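Local coordinates for TetR family transcriptional regulator (Clostridium perfringens, PDB 6AZH), which probably represses transcription as a TetR-family dimer, binding DNA through N-terminal helix-turn-helix domains, and is a putative regulator of fatty acid metabolism, at the interface of chains A and B. Residues are numbered along the deposited sequence; one frame, centred on the assembly and turned at random. Chains: chain A/B, TetR family transcriptional regulator.

Contact 1: the interface of chains A and B. Residues chain A 180, 183-184, 188-189; chain B 143, 145, 150, 185.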
# COMPACT_ATOMS: atom_id res chain seq x y z
N GLU A 180 -19.11 -2.14 1.22
CA GLU A 180 -18.64 -1.89 2.58
C GLU A 180 -17.74 -0.67 2.64
O GLU A 180 -17.87 0.17 3.53
CB GLU A 180 -17.89 -3.11 3.14
CG GLU A 180 -18.76 -4.32 3.46
CD GLU A 180 -18.83 -4.63 4.96
OE1 GLU A 180 -18.31 -3.85 5.78
OE2 GLU A 180 -19.43 -5.68 5.31
N ILE A 183 -19.57 2.72 2.31
CA ILE A 183 -20.19 3.15 3.56
C ILE A 183 -19.13 3.56 4.57
O ILE A 183 -19.25 4.62 5.21
CB ILE A 183 -21.12 2.05 4.10
CG1 ILE A 183 -22.33 1.89 3.19
CG2 ILE A 183 -21.59 2.42 5.50
CD1 ILE A 183 -23.11 0.60 3.42
N ASN A 184 -18.06 2.77 4.72
CA ASN A 184 -17.03 3.12 5.68
C ASN A 184 -16.47 4.51 5.40
O ASN A 184 -16.30 5.32 6.32
CB ASN A 184 -15.90 2.09 5.66
CG ASN A 184 -16.33 0.74 6.20
OD1 ASN A 184 -17.43 0.59 6.75
ND2 ASN A 184 -15.46 -0.26 6.04
N GLY A 188 -18.43 6.82 7.77
CA GLY A 188 -17.63 6.51 8.94
C GLY A 188 -18.07 5.20 9.55
O GLY A 188 -18.94 4.50 9.03
N ILE A 189 -17.46 4.86 10.68
CA ILE A 189 -17.78 3.61 11.37
C ILE A 189 -18.56 3.82 12.66
O ILE A 189 -19.10 2.84 13.20
CB ILE A 189 -16.52 2.77 11.65
CG1 ILE A 189 -15.54 3.55 12.52
CG2 ILE A 189 -15.89 2.35 10.31
CD1 ILE A 189 -14.31 2.71 12.93
N ARG B 143 -20.40 0.52 13.87
CA ARG B 143 -21.33 -0.28 13.08
C ARG B 143 -20.87 -1.73 12.96
O ARG B 143 -19.67 -2.03 12.96
CB ARG B 143 -21.47 0.29 11.67
CG ARG B 143 -22.42 1.44 11.51
CD ARG B 143 -22.56 1.78 10.03
NE ARG B 143 -21.27 2.15 9.44
CZ ARG B 143 -20.52 1.34 8.68
NH1 ARG B 143 -20.91 0.10 8.42
NH2 ARG B 143 -19.37 1.79 8.20
N CYS B 145 -19.95 -4.65 10.66
CA CYS B 145 -19.30 -4.53 9.37
C CYS B 145 -18.33 -5.68 9.23
O CYS B 145 -18.13 -6.46 10.16
CB CYS B 145 -18.58 -3.19 9.24
SG CYS B 145 -17.23 -3.01 10.44
N LEU B 150 -12.29 -3.80 7.52
CA LEU B 150 -12.07 -2.55 8.23
C LEU B 150 -10.68 -2.48 8.87
O LEU B 150 -10.01 -1.44 8.79
CB LEU B 150 -13.14 -2.34 9.30
CG LEU B 150 -13.14 -0.94 9.94
CD1 LEU B 150 -13.21 0.20 8.92
CD2 LEU B 150 -14.27 -0.83 10.97
N ILE B 185 -12.16 8.67 9.60
CA ILE B 185 -12.47 7.26 9.84
C ILE B 185 -13.74 7.12 10.67
O ILE B 185 -14.63 6.33 10.34
CB ILE B 185 -11.28 6.56 10.51
CG1 ILE B 185 -10.12 6.45 9.51
CG2 ILE B 185 -11.69 5.20 11.02
CD1 ILE B 185 -8.86 5.86 10.11
O HOH W 1 -14.12 4.72 8.00
O HOH W 2 -19.31 -1.23 6.41
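B:Arg143 reaches across the dimer interface and lays its guanidinium group among A:Ile183, A:Asn184 and A:Gly188. Several hydrogen bonds cross here. NH2 of B:Arg143 gives one bond to the side-chain amide oxygen OD1 of A:Asn184 at 2.7 Å and another to the backbone O of A:Gly188 at 2.9 Å. Both acceptors lie in the guanidinium plane, whereas the amide of A:Asn184 is turned 32° from it. The arginine chain runs out extended at chi2 and turns at chi3 (-60°), which brings the guanidinium group to A:Asn184 and A:Gly188. The backbone N of B:Arg143 bonds to O of A:Ile189 at 2.7 Å, nearly straight out from the carbonyl. B:Arg143 is thus held by both its backbone and its guanidinium group. The other end of A:Ile189 is used too: its backbone N gives a hydrogen bond to O of B:Ile185, 3.2 Å away and in the carbonyl plane.

Water extends this network. Water 2 joins NH1 of B:Arg143 to OD1 of A:Asn184 and to the carboxylate OE1 of A:Glu180, whose negative charge may favour the arginine there. Water 1 bridges the backbone oxygens of A:Asn184 and B:Ile185.

Apolar contacts add to these. CG2 of A:Ile183 sits over the centre of one guanidinium face, 3.5 Å above its plane. A:Ile189 turns CG2 onto both methyls of B:Leu150, 3.6 Å from CD2, and B:Leu150 CD1 also touches A:Asn184 ND2.

In the fold, the C-terminal half of helix 174-187 and the residues just after it in chain A meet the loop leading into helix 147-168 of chain B, together with the end of B's own helix 174-187.

Contact 2: the interface of chains A and B. Residues chain A 160-161, 177, 180-181, 184; chain B 149-150, 152-153.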
# COMPACT_ATOMS: atom_id res chain seq x y z
N SER A 160 -4.68 -1.11 0.77
CA SER A 160 -5.03 -1.98 1.89
C SER A 160 -5.99 -3.07 1.45
O SER A 160 -5.91 -4.20 1.95
CB SER A 160 -5.61 -1.14 3.04
OG SER A 160 -6.73 -0.41 2.61
N THR A 161 -6.87 -2.79 0.49
CA THR A 161 -7.76 -3.83 -0.01
C THR A 161 -7.00 -4.87 -0.82
O THR A 161 -7.30 -6.07 -0.74
CB THR A 161 -8.89 -3.22 -0.84
OG1 THR A 161 -9.58 -2.27 -0.02
CG2 THR A 161 -9.88 -4.29 -1.29
N VAL A 177 -17.09 -5.74 -1.19
CA VAL A 177 -16.05 -4.81 -0.75
C VAL A 177 -16.39 -3.40 -1.17
O VAL A 177 -16.23 -2.45 -0.39
CB VAL A 177 -14.68 -5.25 -1.28
CG1 VAL A 177 -13.67 -4.16 -1.05
CG2 VAL A 177 -14.24 -6.54 -0.60
N GLU A 180 -19.11 -2.14 1.22
CA GLU A 180 -18.64 -1.89 2.58
C GLU A 180 -17.74 -0.67 2.64
O GLU A 180 -17.87 0.17 3.53
CB GLU A 180 -17.89 -3.11 3.14
CG GLU A 180 -18.76 -4.32 3.46
CD GLU A 180 -18.83 -4.63 4.96
OE1 GLU A 180 -18.31 -3.85 5.78
OE2 GLU A 180 -19.43 -5.68 5.31
N ILE A 181 -16.79 -0.57 1.70
CA ILE A 181 -15.84 0.53 1.73
C ILE A 181 -16.53 1.86 1.46
O ILE A 181 -16.17 2.89 2.04
CB ILE A 181 -14.69 0.28 0.73
CG1 ILE A 181 -13.88 -0.95 1.16
CG2 ILE A 181 -13.80 1.51 0.64
CD1 ILE A 181 -12.81 -0.68 2.15
N ASN A 184 -18.06 2.77 4.72
CA ASN A 184 -17.03 3.12 5.68
C ASN A 184 -16.47 4.51 5.40
O ASN A 184 -16.30 5.32 6.32
CB ASN A 184 -15.90 2.09 5.66
CG ASN A 184 -16.33 0.74 6.20
OD1 ASN A 184 -17.43 0.59 6.75
ND2 ASN A 184 -15.46 -0.26 6.04
N LEU B 149 -11.91 -6.54 6.86
CA LEU B 149 -11.76 -5.50 5.85
C LEU B 149 -11.51 -4.15 6.50
O LEU B 149 -10.60 -3.41 6.09
CB LEU B 149 -13.00 -5.45 4.95
CG LEU B 149 -12.95 -4.37 3.87
CD1 LEU B 149 -11.75 -4.62 2.94
CD2 LEU B 149 -14.24 -4.36 3.07
N LEU B 150 -12.29 -3.80 7.52
CA LEU B 150 -12.07 -2.55 8.23
C LEU B 150 -10.68 -2.48 8.87
O LEU B 150 -10.01 -1.44 8.79
CB LEU B 150 -13.14 -2.34 9.30
CG LEU B 150 -13.14 -0.94 9.94
CD1 LEU B 150 -13.21 0.20 8.92
CD2 LEU B 150 -14.27 -0.83 10.97
N HIS B 152 -7.91 -3.92 7.94
CA HIS B 152 -6.97 -3.61 6.86
C HIS B 152 -7.05 -2.14 6.47
O HIS B 152 -6.02 -1.50 6.24
CB HIS B 152 -7.24 -4.52 5.66
CG HIS B 152 -6.67 -5.89 5.83
ND1 HIS B 152 -7.26 -6.85 6.63
CD2 HIS B 152 -5.56 -6.46 5.32
CE1 HIS B 152 -6.52 -7.94 6.61
NE2 HIS B 152 -5.49 -7.74 5.81
N SER B 153 -8.26 -1.57 6.39
CA SER B 153 -8.38 -0.15 6.07
C SER B 153 -7.74 0.73 7.14
O SER B 153 -7.16 1.78 6.82
CB SER B 153 -9.86 0.24 5.90
OG SER B 153 -10.43 -0.38 4.76
O HOH W 3 -7.21 2.23 3.62
O HOH W 4 -8.96 -2.04 2.95
O HOH W 5 -12.95 0.78 5.23
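B:Leu149 pushes its isobutyl group against helix 174-187 of chain A and crosses the side chain of A:Ile181 at about a right angle. Its CG stands opposite the backbone N (chi1 179°), which places the branched end against A:Ile181 and A:Glu180. The CD2 methyl does much of the touching: it lies 3.9 Å from CG1 of A:Ile181 and the same distance from CB of A:Glu180, with CG1 of A:Val177 slightly farther off. CD1 of A:Ile181 reaches across the leucine to the hydroxyl OG of B:Ser153, 3.5 Å away, so its methyl packs against both residues.

Alongside this apolar crossing, B:Ser153 is wired to chain A by water. Its OG contacts water 5 at 2.8 Å, and the same water reaches the amide ND2 of A:Asn184. OG also meets water 4, which is shared with the hydroxyls of A:Ser160 and A:Thr161. Water 3 links OG of A:Ser160 to the backbone O of B:Ser153. With chi1 at 57°, A:Ser160 holds OG towards waters 3 and 4 while its CB comes up to the backbone O of B:His152, 3.2 Å away.

Leucine-isoleucine packing, edged by bridging waters, helps to hold helix 147-168 of chain B against helices 147-165 and 174-187 of chain A. It thereby contributes to the helical dimer interface typical of TetR regulators, which probably keeps the two DNA-binding domains paired.

Contact 1 and contact 2 adjoin, the centres of their C-alpha atoms about 8 Å apart, and share A:Glu180, A:Asn184 and B:Leu150. Helix 174-187 of chain A runs through both: its C-terminal half serves contact 1, while residues from 177 onward serve contact 2. A:Asn184 joins the two by its amide: OD1 takes part in the arginine bonding of contact 1, while ND2 reaches water 5 in contact 2. Through these shared residues and this helix the patches form a continuous part of the helical interface, which probably sets the spacing of the DNA-binding domains. Two-fold symmetry repeats both with the chains exchanged.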